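Local coordinates for probable glucarate dehydratase (Mycobacterium smegmatis str. MC2 155, PDB 3VDG), which probably catalyses the dehydration of glucarate at a metal site, as a member of the enolase superfamily, at residues 311-316 with 336-341; 277-282 with 307-312; 273-278 with 293-298; 160-165 with 358-363. All coordinates share one frame; numbering follows the deposited sequence. Where two conformers were deposited one is given.

Contact 1. Residues 311-316 with 336-341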
loop_
_atom_site.group_PDB
_atom_site.type_symbol
_atom_site.label_atom_id
_atom_site.label_comp_id
_atom_site.label_asym_id
_atom_site.label_seq_id
_atom_site.Cartn_x
_atom_site.Cartn_y
_atom_site.Cartn_z
ATOM N N GLN A 311 -6.260 -15.602 -10.665
ATOM C CA GLN A 311 -5.294 -14.835 -11.420
ATOM C C GLN A 311 -5.663 -13.351 -11.432
ATOM O O GLN A 311 -4.823 -12.513 -11.754
ATOM C CB GLN A 311 -5.199 -15.386 -12.848
ATOM C CG GLN A 311 -4.542 -16.767 -12.908
ATOM C CD GLN A 311 -5.461 -17.869 -12.411
ATOM O OE1 GLN A 311 -6.549 -18.078 -12.964
ATOM N NE2 GLN A 311 -5.032 -18.583 -11.360
ATOM N N VAL A 312 -6.917 -13.040 -11.087
ATOM C CA VAL A 312 -7.423 -11.650 -11.062
ATOM C C VAL A 312 -8.239 -11.430 -9.780
ATOM O O VAL A 312 -9.076 -12.261 -9.431
ATOM C CB VAL A 312 -8.329 -11.355 -12.281
ATOM C CG1 VAL A 312 -8.927 -9.963 -12.178
ATOM C CG2 VAL A 312 -7.583 -11.517 -13.616
ATOM N N VAL A 313 -7.986 -10.340 -9.056
ATOM C CA VAL A 313 -8.778 -10.037 -7.848
ATOM C C VAL A 313 -9.658 -8.820 -8.155
ATOM O O VAL A 313 -9.202 -7.849 -8.762
ATOM C CB VAL A 313 -7.882 -9.736 -6.624
ATOM C CG1 VAL A 313 -8.739 -9.352 -5.411
ATOM C CG2 VAL A 313 -7.037 -10.960 -6.279
ATOM N N LEU A 314 -10.926 -8.870 -7.793
ATOM C CA LEU A 314 -11.767 -7.698 -7.993
ATOM C C LEU A 314 -11.730 -6.834 -6.758
ATOM O O LEU A 314 -12.132 -7.265 -5.698
ATOM C CB LEU A 314 -13.203 -8.078 -8.335
ATOM C CG LEU A 314 -13.580 -8.243 -9.807
ATOM C CD1 LEU A 314 -12.839 -9.406 -10.428
ATOM C CD2 LEU A 314 -15.085 -8.441 -9.966
ATOM N N SER A 315 -11.195 -5.619 -6.879
ATOM C CA SER A 315 -11.184 -4.729 -5.723
ATOM C C SER A 315 -12.616 -4.279 -5.416
ATOM O O SER A 315 -13.489 -4.310 -6.280
ATOM C CB SER A 315 -10.330 -3.495 -6.011
ATOM O OG SER A 315 -10.895 -2.756 -7.104
ATOM N N ASP A 316 -12.843 -3.833 -4.190
ATOM C CA ASP A 316 -14.091 -3.163 -3.833
ATOM C C ASP A 316 -13.842 -2.383 -2.552
ATOM O O ASP A 316 -13.715 -2.980 -1.474
ATOM C CB ASP A 316 -15.222 -4.182 -3.618
ATOM C CG ASP A 316 -16.559 -3.514 -3.393
ATOM O OD1 ASP A 316 -16.560 -2.396 -2.827
ATOM O OD2 ASP A 316 -17.606 -4.102 -3.767
ATOM N N PHE A 336 2.459 -9.737 -6.457
ATOM C CA PHE A 336 2.312 -11.189 -6.541
ATOM C C PHE A 336 1.798 -11.676 -7.900
ATOM O O PHE A 336 1.425 -12.834 -8.055
ATOM C CB PHE A 336 1.449 -11.695 -5.389
ATOM C CG PHE A 336 2.175 -11.700 -4.081
ATOM C CD1 PHE A 336 2.282 -10.535 -3.331
ATOM C CD2 PHE A 336 2.793 -12.865 -3.614
ATOM C CE1 PHE A 336 2.991 -10.522 -2.132
ATOM C CE2 PHE A 336 3.489 -12.862 -2.412
ATOM C CZ PHE A 336 3.595 -11.687 -1.671
ATOM N N GLY A 337 1.777 -10.788 -8.882
ATOM C CA GLY A 337 1.454 -11.172 -10.258
ATOM C C GLY A 337 -0.013 -11.437 -10.527
ATOM O O GLY A 337 -0.355 -12.202 -11.436
ATOM N N LEU A 338 -0.889 -10.785 -9.765
ATOM C CA LEU A 338 -2.337 -10.920 -9.960
ATOM C C LEU A 338 -2.894 -9.712 -10.703
ATOM O O LEU A 338 -2.472 -8.571 -10.454
ATOM C CB LEU A 338 -3.024 -11.001 -8.592
ATOM C CG LEU A 338 -2.583 -12.141 -7.665
ATOM C CD1 LEU A 338 -3.268 -12.007 -6.309
ATOM C CD2 LEU A 338 -2.897 -13.486 -8.298
ATOM N N GLY A 339 -3.851 -9.937 -11.596
ATOM C CA GLY A 339 -4.511 -8.822 -12.272
ATOM C C GLY A 339 -5.493 -8.168 -11.303
ATOM O O GLY A 339 -5.812 -8.728 -10.245
ATOM N N LEU A 340 -5.979 -6.986 -11.659
ATOM C CA LEU A 340 -6.850 -6.218 -10.745
ATOM C C LEU A 340 -8.023 -5.637 -11.502
ATOM O O LEU A 340 -7.845 -4.981 -12.526
ATOM C CB LEU A 340 -6.076 -5.075 -10.084
ATOM C CG LEU A 340 -6.890 -4.252 -9.061
ATOM C CD1 LEU A 340 -7.118 -5.080 -7.801
ATOM C CD2 LEU A 340 -6.137 -2.971 -8.721
ATOM N N SER A 341 -9.225 -5.878 -10.999
ATOM C CA SER A 341 -10.413 -5.302 -11.605
ATOM C C SER A 341 -11.201 -4.667 -10.456
ATOM O O SER A 341 -10.641 -4.448 -9.367
ATOM C CB SER A 341 -11.205 -6.417 -12.327
ATOM O OG SER A 341 -12.315 -5.893 -13.057
HETATM O O HOH W 1 -2.348 -13.496 -12.874
#
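Val-312 to Ser-315 and Gly-339 to Ser-341 are neighbouring parallel strands of the enolase-type barrel, their axes inclined by 29° and 4.6 Å apart at closest approach. Val-312 pairs with Gly-339, Val-313 with Leu-340 and Leu-314 with Ser-341. The ladder climbs from Gly-339 N on Gln-311 O (2.8 Å) through Val-313 N on Gly-339 O to Ser-341 N on Val-313 O (3.0 Å). At its top Ser-341 O is gripped twice, by Ser-315 N and by Ser-315 OG, each at 2.8 Å. The second grip depends on chi1 of 62°, which sets the hydroxyl between the backbone N and the carbonyl carbon; it arrives tilted by only 15° from the Ser-341 carbonyl plane, whereas Ser-315 N comes from well above it. At the other end a water donates to Gln-311 O and Gly-337 O, next to the Schellman turn that ends helix 323-336. On one face Leu-314 CD1 lies 3.9 Å from Ser-341 CB, while Ser-341 OG bonds Tyr-267. The reverse face joins Val-313 CG2 to Leu-338 CD1 (3.9 Å) and brings Leu-340 CD1 against Ser-315 CB (4.0 Å), under helix 323-336. The Leu-314 side chain comes within about 4 Å of the bound sodium ion. Parallel strands connected through helices 317-320 and 323-336 form a beta-alpha-beta unit of the modified TIM barrel.

Contact 2. Residues 277-282 with 307-312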
loop_
_atom_site.group_PDB
_atom_site.type_symbol
_atom_site.label_atom_id
_atom_site.label_comp_id
_atom_site.label_asym_id
_atom_site.label_seq_id
_atom_site.Cartn_x
_atom_site.Cartn_y
_atom_site.Cartn_z
ATOM N N GLY A 277 -11.324 -25.599 -4.949
ATOM C CA GLY A 277 -12.048 -25.775 -6.210
ATOM C C GLY A 277 -11.606 -24.771 -7.282
ATOM O O GLY A 277 -11.375 -25.133 -8.449
ATOM N N MET A 278 -11.456 -23.510 -6.903
ATOM C CA MET A 278 -10.989 -22.505 -7.881
ATOM C C MET A 278 -9.608 -22.873 -8.435
ATOM O O MET A 278 -9.345 -22.713 -9.628
ATOM C CB MET A 278 -10.958 -21.098 -7.259
ATOM C CG MET A 278 -12.344 -20.522 -6.979
ATOM S SD MET A 278 -13.172 -19.897 -8.454
ATOM C CE MET A 278 -12.209 -18.398 -8.730
ATOM N N ALA A 279 -8.717 -23.320 -7.558
ATOM C CA ALA A 279 -7.367 -23.706 -7.976
ATOM C C ALA A 279 -7.442 -24.869 -8.966
ATOM O O ALA A 279 -6.735 -24.876 -9.967
ATOM C CB ALA A 279 -6.519 -24.079 -6.765
ATOM N N GLU A 280 -8.318 -25.836 -8.678
ATOM C CA GLU A 280 -8.565 -26.968 -9.587
ATOM C C GLU A 280 -9.013 -26.468 -10.951
ATOM O O GLU A 280 -8.505 -26.914 -11.968
ATOM C CB GLU A 280 -9.639 -27.900 -9.011
ATOM C CG GLU A 280 -9.699 -29.274 -9.652
ATOM C CD GLU A 280 -8.483 -30.116 -9.307
ATOM O OE1 GLU A 280 -8.192 -31.086 -10.039
ATOM O OE2 GLU A 280 -7.810 -29.799 -8.302
ATOM N N VAL A 281 -9.969 -25.544 -10.982
ATOM C CA VAL A 281 -10.451 -25.051 -12.256
ATOM C C VAL A 281 -9.345 -24.276 -12.982
ATOM O O VAL A 281 -9.167 -24.437 -14.193
ATOM C CB VAL A 281 -11.710 -24.165 -12.109
ATOM C CG1 VAL A 281 -12.138 -23.598 -13.451
ATOM C CG2 VAL A 281 -12.861 -24.960 -11.481
ATOM N N ALA A 282 -8.597 -23.439 -12.249
ATOM C CA ALA A 282 -7.611 -22.559 -12.899
ATOM C C ALA A 282 -6.513 -23.373 -13.584
ATOM O O ALA A 282 -5.947 -22.941 -14.597
ATOM C CB ALA A 282 -6.994 -21.595 -11.899
ATOM N N LYS A 307 -2.103 -21.287 -3.260
ATOM C CA LYS A 307 -2.853 -22.292 -4.000
ATOM C C LYS A 307 -2.985 -22.008 -5.483
ATOM O O LYS A 307 -3.427 -22.867 -6.243
ATOM C CB LYS A 307 -4.252 -22.435 -3.395
ATOM C CG LYS A 307 -4.271 -23.106 -2.033
ATOM C CD LYS A 307 -5.619 -22.862 -1.367
ATOM C CE LYS A 307 -5.649 -23.357 0.062
ATOM N NZ LYS A 307 -5.657 -24.835 0.087
ATOM N N ASN A 308 -2.616 -20.805 -5.907
ATOM C CA ASN A 308 -2.880 -20.398 -7.293
ATOM C C ASN A 308 -4.362 -20.494 -7.630
ATOM O O ASN A 308 -4.746 -20.943 -8.712
ATOM C CB ASN A 308 -2.054 -21.246 -8.270
ATOM C CG ASN A 308 -0.563 -20.973 -8.151
ATOM O OD1 ASN A 308 -0.101 -19.881 -8.474
ATOM N ND2 ASN A 308 0.193 -21.960 -7.681
ATOM N N SER A 309 -5.202 -20.065 -6.697
ATOM C CA SER A 309 -6.645 -20.166 -6.893
ATOM C C SER A 309 -7.187 -19.172 -7.892
ATOM O O SER A 309 -8.177 -19.447 -8.563
ATOM C CB SER A 309 -7.372 -19.971 -5.569
ATOM O OG SER A 309 -6.928 -20.926 -4.637
ATOM N N VAL A 310 -6.582 -17.993 -7.963
ATOM C CA VAL A 310 -7.092 -16.959 -8.875
ATOM C C VAL A 310 -5.959 -16.179 -9.510
ATOM O O VAL A 310 -4.847 -16.097 -8.957
ATOM C CB VAL A 310 -8.027 -15.941 -8.183
ATOM C CG1 VAL A 310 -9.305 -16.613 -7.701
ATOM C CG2 VAL A 310 -7.305 -15.216 -7.050
ATOM N N GLN A 311 -6.260 -15.602 -10.665
ATOM C CA GLN A 311 -5.294 -14.835 -11.420
ATOM C C GLN A 311 -5.663 -13.351 -11.432
ATOM O O GLN A 311 -4.823 -12.513 -11.754
ATOM C CB GLN A 311 -5.199 -15.386 -12.848
ATOM C CG GLN A 311 -4.542 -16.767 -12.908
ATOM C CD GLN A 311 -5.461 -17.869 -12.411
ATOM O OE1 GLN A 311 -6.549 -18.078 -12.964
ATOM N NE2 GLN A 311 -5.032 -18.583 -11.360
ATOM N N VAL A 312 -6.917 -13.040 -11.087
ATOM C CA VAL A 312 -7.423 -11.650 -11.062
ATOM C C VAL A 312 -8.239 -11.430 -9.780
ATOM O O VAL A 312 -9.076 -12.261 -9.431
ATOM C CB VAL A 312 -8.329 -11.355 -12.281
ATOM C CG1 VAL A 312 -8.927 -9.963 -12.178
ATOM C CG2 VAL A 312 -7.583 -11.517 -13.616
HETATM O O HOH W 2 -4.379 -23.345 -10.014
#
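The amide of Gln-311 turns its OE1/NE2 edge to the Ala-282 methyl, which lies off that edge, somewhat out of the amide plane and not over a face. The methyl stands almost midway between the two polar atoms: CB of Ala-282 is 3.6 Å from NE2 and 3.7 Å from OE1 of Gln-311. OE1 accepts from the backbone N of Leu-289, which helps to hold the amide in this orientation. A bend at chi2 (74°) turns the Gln-311 chain back toward the helix. One turn earlier, Ala-279 packs directly on the loop backbone, its CA 3.8 Å from Ser-309 CA and its CB 3.4 Å from Lys-307 O. The elements joined are an outer helix of the barrel, 275-284, and the link from helix 301-307 into strand 312-315, where Asn-308, with positive phi, closes a Schellman motif. Next to Val-310, Met-278 folds at both chi2 and chi3 (-77° and -73°), which carries CE across to Val-310 CG1 at 3.6 Å, the two side chains meeting at a slant. Its CB rests 3.5 Å from Ser-309 O, a buried carbonyl for which the model offers no polar partner. Ser-309 OG bonds Leu-275 O, and Lys-307 NZ forms a salt bridge with Asp-276 OD1. A water bridges the elements, donating to Ala-279 O and to Asn-308 O at 2.8 Å each.

Contact 3. Residues 273-278 with 293-298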
loop_
_atom_site.group_PDB
_atom_site.type_symbol
_atom_site.label_atom_id
_atom_site.label_comp_id
_atom_site.label_asym_id
_atom_site.label_seq_id
_atom_site.Cartn_x
_atom_site.Cartn_y
_atom_site.Cartn_z
ATOM N N PRO A 273 -17.201 -22.764 -5.907
ATOM C CA PRO A 273 -16.929 -22.214 -4.566
ATOM C C PRO A 273 -15.601 -22.657 -3.927
ATOM O O PRO A 273 -15.180 -23.811 -4.083
ATOM C CB PRO A 273 -18.116 -22.724 -3.716
ATOM C CG PRO A 273 -18.702 -23.868 -4.469
ATOM C CD PRO A 273 -18.295 -23.761 -5.915
ATOM N N GLY A 274 -14.948 -21.731 -3.223
ATOM C CA GLY A 274 -13.775 -22.071 -2.421
ATOM C C GLY A 274 -12.444 -22.051 -3.156
ATOM O O GLY A 274 -12.362 -22.311 -4.368
ATOM N N LEU A 275 -11.394 -21.764 -2.396
ATOM C CA LEU A 275 -10.040 -21.629 -2.929
ATOM C C LEU A 275 -9.535 -22.914 -3.566
ATOM O O LEU A 275 -8.895 -22.863 -4.610
ATOM C CB LEU A 275 -9.072 -21.141 -1.826
ATOM C CG LEU A 275 -9.226 -19.669 -1.392
ATOM C CD1 LEU A 275 -8.338 -19.368 -0.199
ATOM C CD2 LEU A 275 -8.913 -18.705 -2.537
ATOM N N ASP A 276 -9.818 -24.067 -2.959
ATOM C CA ASP A 276 -9.351 -25.337 -3.552
ATOM C C ASP A 276 -9.995 -25.653 -4.900
ATOM O O ASP A 276 -9.295 -25.946 -5.883
ATOM C CB ASP A 276 -9.549 -26.505 -2.584
ATOM C CG ASP A 276 -8.592 -26.442 -1.404
ATOM O OD1 ASP A 276 -7.473 -25.911 -1.563
ATOM O OD2 ASP A 276 -8.955 -26.925 -0.316
ATOM N N GLY A 277 -11.324 -25.599 -4.949
ATOM C CA GLY A 277 -12.048 -25.775 -6.210
ATOM C C GLY A 277 -11.606 -24.771 -7.282
ATOM O O GLY A 277 -11.375 -25.133 -8.449
ATOM N N MET A 278 -11.456 -23.510 -6.903
ATOM C CA MET A 278 -10.989 -22.505 -7.881
ATOM C C MET A 278 -9.608 -22.873 -8.435
ATOM O O MET A 278 -9.345 -22.713 -9.628
ATOM C CB MET A 278 -10.958 -21.098 -7.259
ATOM C CG MET A 278 -12.344 -20.522 -6.979
ATOM S SD MET A 278 -13.172 -19.897 -8.454
ATOM C CE MET A 278 -12.209 -18.398 -8.730
ATOM N N MET A 293 -15.280 -13.424 -4.271
ATOM C CA MET A 293 -15.963 -14.257 -3.306
ATOM C C MET A 293 -14.979 -15.006 -2.444
ATOM O O MET A 293 -15.163 -15.088 -1.249
ATOM C CB MET A 293 -16.934 -15.234 -3.988
ATOM C CG MET A 293 -18.146 -14.559 -4.596
ATOM S SD MET A 293 -19.206 -15.742 -5.477
ATOM C CE MET A 293 -20.019 -16.502 -4.072
ATOM N N CYS A 294 -13.916 -15.548 -3.027
ATOM C CA CYS A 294 -12.977 -16.296 -2.185
ATOM C C CYS A 294 -11.766 -15.467 -1.765
ATOM O O CYS A 294 -10.955 -15.925 -0.965
ATOM C CB CYS A 294 -12.573 -17.638 -2.826
ATOM S SG CYS A 294 -11.766 -17.478 -4.424
ATOM N N VAL A 295 -11.650 -14.250 -2.299
ATOM C CA VAL A 295 -10.673 -13.270 -1.804
ATOM C C VAL A 295 -11.378 -11.911 -1.601
ATOM O O VAL A 295 -11.533 -11.133 -2.555
ATOM C CB VAL A 295 -9.484 -13.081 -2.780
ATOM C CG1 VAL A 295 -8.471 -12.099 -2.193
ATOM C CG2 VAL A 295 -8.787 -14.407 -3.051
ATOM N N VAL A 296 -11.799 -11.641 -0.370
ATOM C CA VAL A 296 -12.565 -10.437 -0.046
ATOM C C VAL A 296 -12.002 -9.739 1.193
ATOM O O VAL A 296 -12.583 -8.760 1.697
ATOM C CB VAL A 296 -14.079 -10.747 0.163
ATOM C CG1 VAL A 296 -14.721 -11.221 -1.140
ATOM C CG2 VAL A 296 -14.273 -11.777 1.266
ATOM N N ALA A 297 -10.862 -10.233 1.680
ATOM C CA ALA A 297 -10.212 -9.672 2.877
ATOM C C ALA A 297 -8.712 -9.934 2.798
ATOM O O ALA A 297 -8.285 -10.924 2.194
ATOM C CB ALA A 297 -10.782 -10.294 4.148
ATOM N N PHE A 298 -7.909 -9.062 3.405
ATOM C CA PHE A 298 -6.459 -9.235 3.325
ATOM C C PHE A 298 -6.000 -10.606 3.828
ATOM O O PHE A 298 -5.093 -11.200 3.253
ATOM C CB PHE A 298 -5.706 -8.102 4.050
ATOM C CG PHE A 298 -5.818 -6.767 3.342
ATOM C CD1 PHE A 298 -5.001 -6.470 2.253
ATOM C CD2 PHE A 298 -6.767 -5.841 3.737
ATOM C CE1 PHE A 298 -5.116 -5.264 1.582
ATOM C CE2 PHE A 298 -6.878 -4.623 3.080
ATOM C CZ PHE A 298 -6.057 -4.335 2.000
#
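Cys-294 points its thiol at the first turn of helix 275-284, where SG is received by two side chains one turn apart: Leu-275 CD2 at 3.6 Å and Met-278 CG at 4.0 Å. It gets there with SG between its backbone N and carbonyl carbon (chi1 60°), a position that swings the sulfur off the loop and onto the helix. Leu-275 answers with CG beside its own N; CD1 is extended (chi2 173°) and CD2 is the branch that meets the cysteine, lying 3.8 Å from Cys-294 CB and 3.8 Å from Cys-294 O, with Val-295 CG2 more loosely beside it at 4.3 Å. Met-278 contributes the near part of its chain, before the bends that carry its methyl elsewhere. The turn that offers these side chains is closed by Met-278 N on Gly-274 O (2.9 Å), Gly-274 being the N-cap residue. Behind the cysteine, Thr-291 OG1 bonds both Met-293 N and Cys-294 N. The contact thus packs the loop leaving strand 289-291 against the start of the preceding barrel helix, with Ala-303 and Ala-304 of helix 301-307 touching Leu-275 as well.

Contact 4. Residues 160-165 with 358-363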
loop_
_atom_site.group_PDB
_atom_site.type_symbol
_atom_site.label_atom_id
_atom_site.label_comp_id
_atom_site.label_asym_id
_atom_site.label_seq_id
_atom_site.Cartn_x
_atom_site.Cartn_y
_atom_site.Cartn_z
ATOM N N GLY A 160 -1.627 9.082 -4.787
ATOM C CA GLY A 160 -0.479 9.030 -5.703
ATOM C C GLY A 160 -0.719 9.747 -7.016
ATOM O O GLY A 160 0.142 9.754 -7.902
ATOM N N GLY A 161 -1.901 10.345 -7.151
ATOM C CA GLY A 161 -2.259 11.088 -8.342
ATOM C C GLY A 161 -2.802 10.218 -9.455
ATOM O O GLY A 161 -2.417 9.055 -9.605
ATOM N N ALA A 162 -3.697 10.794 -10.248
ATOM C CA ALA A 162 -4.283 10.112 -11.400
ATOM C C ALA A 162 -3.180 9.668 -12.346
ATOM O O ALA A 162 -2.182 10.377 -12.525
ATOM C CB ALA A 162 -5.242 11.046 -12.135
ATOM N N VAL A 163 -3.369 8.504 -12.959
ATOM C CA VAL A 163 -2.513 8.088 -14.068
ATOM C C VAL A 163 -3.312 8.050 -15.379
ATOM O O VAL A 163 -2.744 7.783 -16.433
ATOM C CB VAL A 163 -1.850 6.708 -13.837
ATOM C CG1 VAL A 163 -0.983 6.740 -12.589
ATOM C CG2 VAL A 163 -2.900 5.599 -13.741
ATOM N N ARG A 164 -4.620 8.295 -15.308
ATOM C CA ARG A 164 -5.492 8.317 -16.505
ATOM C C ARG A 164 -6.577 9.360 -16.252
ATOM O O ARG A 164 -6.913 9.624 -15.095
ATOM C CB ARG A 164 -6.099 6.933 -16.806
ATOM C CG ARG A 164 -6.873 6.296 -15.638
ATOM C CD ARG A 164 -7.284 4.848 -15.930
ATOM N NE ARG A 164 -6.146 3.941 -16.121
ATOM C CZ ARG A 164 -5.497 3.313 -15.140
ATOM N NH1 ARG A 164 -4.471 2.533 -15.432
ATOM N NH2 ARG A 164 -5.851 3.475 -13.862
ATOM N N ASP A 165 -7.124 9.961 -17.309
ATOM C CA ASP A 165 -8.072 11.045 -17.067
ATOM C C ASP A 165 -9.522 10.565 -16.997
ATOM O O ASP A 165 -10.411 11.318 -16.606
ATOM C CB ASP A 165 -7.896 12.209 -18.060
ATOM C CG ASP A 165 -8.272 11.839 -19.481
ATOM O OD1 ASP A 165 -8.177 12.721 -20.363
ATOM O OD2 ASP A 165 -8.662 10.677 -19.723
ATOM N N LEU A 358 -10.350 6.321 -7.132
ATOM C CA LEU A 358 -9.510 5.155 -6.868
ATOM C C LEU A 358 -8.954 4.549 -8.161
ATOM O O LEU A 358 -7.744 4.396 -8.319
ATOM C CB LEU A 358 -10.308 4.099 -6.083
ATOM C CG LEU A 358 -9.621 2.738 -5.878
ATOM C CD1 LEU A 358 -8.297 2.904 -5.112
ATOM C CD2 LEU A 358 -10.566 1.772 -5.148
ATOM N N ALA A 359 -9.831 4.221 -9.101
ATOM C CA ALA A 359 -9.377 3.608 -10.348
ATOM C C ALA A 359 -8.469 4.557 -11.146
ATOM O O ALA A 359 -7.526 4.116 -11.775
ATOM C CB ALA A 359 -10.569 3.196 -11.187
ATOM N N ALA A 360 -8.758 5.857 -11.122
ATOM C CA ALA A 360 -7.927 6.807 -11.857
ATOM C C ALA A 360 -6.474 6.785 -11.363
ATOM O O ALA A 360 -5.547 6.955 -12.163
ATOM C CB ALA A 360 -8.504 8.208 -11.762
ATOM N N ALA A 361 -6.290 6.583 -10.055
ATOM C CA ALA A 361 -4.975 6.635 -9.394
ATOM C C ALA A 361 -4.251 5.293 -9.301
ATOM O O ALA A 361 -3.189 5.190 -8.690
ATOM C CB ALA A 361 -5.122 7.232 -7.992
ATOM N N THR A 362 -4.829 4.251 -9.882
ATOM C CA THR A 362 -4.257 2.912 -9.735
ATOM C C THR A 362 -3.629 2.469 -11.055
ATOM O O THR A 362 -4.334 2.144 -11.999
ATOM C CB THR A 362 -5.342 1.915 -9.300
ATOM O OG1 THR A 362 -5.899 2.361 -8.061
ATOM C CG2 THR A 362 -4.743 0.510 -9.090
ATOM N N PRO A 363 -2.292 2.451 -11.120
ATOM C CA PRO A 363 -1.639 2.146 -12.402
ATOM C C PRO A 363 -2.081 0.791 -12.973
ATOM O O PRO A 363 -2.345 0.686 -14.172
ATOM C CB PRO A 363 -0.131 2.143 -12.054
ATOM C CG PRO A 363 -0.034 2.902 -10.770
ATOM C CD PRO A 363 -1.331 2.717 -10.034
#
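Arg-164 leaves its loop to clasp the C-terminal end of helix 349-360. From CB the chain first turns to place CG between the backbone N and the carbonyl carbon (chi1 55°), where CG lies 3.8 Å from Ala-360 O, alongside the last helical turn. A bend at chi3 (63°) then brings the group beyond NE round to carbonyls of that turn and of the segment just after it. CZ passes 3.5 Å from Thr-362 O. At the tip, NH2 donates a nearly straight bond to Thr-362 O (2.7 Å) and a weak, strongly bent one to Ala-359 O, while NH1 reaches Pro-363 O at 3.1 Å. All three oxygens lie at the guanidinium edge, near its plane, although NH1 and NH2 sit well above the carbonyl planes of Pro-363 and Thr-362. These partly negative carbonyls probably stabilise the guanidinium charge. Helix 349-360 lies against strands 339-342 and 166-174, and the loop 160-165 leads directly into the latter, so the contact ties the entry to the barrel to one of its outer helices. Val-163 CG2 lies over one face of the guanidinium, displaced toward its rim, and also meets Pro-363 CA (3.9 Å). Val-163 N gives Ala-360 O a bond of 2.8 Å that is almost linear (174°), leaving Ala-360 O satisfied by the loop. Ala-361 CB rests 3.6 Å from Gly-161 O; that oxygen accepts a hydrogen bond from Asn-101 ND2 of the second subunit, and Asn-101 of that subunit packs on Val-163 and Pro-363 too.

How the contacts relate
Contacts 1, 2 and 3 form a connected patch of the barrel. Contacts 2 and 3 share Gly-277 and Met-278 and have centres 9 Å apart; Val-310 CG1 and Cys-294 SG (4.2 Å) also join them. Contact 1 continues the chain of contact 2 through Gln-311 and Val-312, and meets contact 3 where Val-313 CG1 approaches Val-295 CG1 (4.2 Å). Contact 4 touches contact 1 through Thr-362 CG2 and Leu-340 CD2 (3.8 Å), but its centre is about 28 Å from that of contact 2. Asp-244, Glu-269 and Asn-292 hold sodium, probably where enolase-superfamily members bind catalytic magnesium; contact 1 comes closer to it than the Met-278 side chain, about 9 Å away.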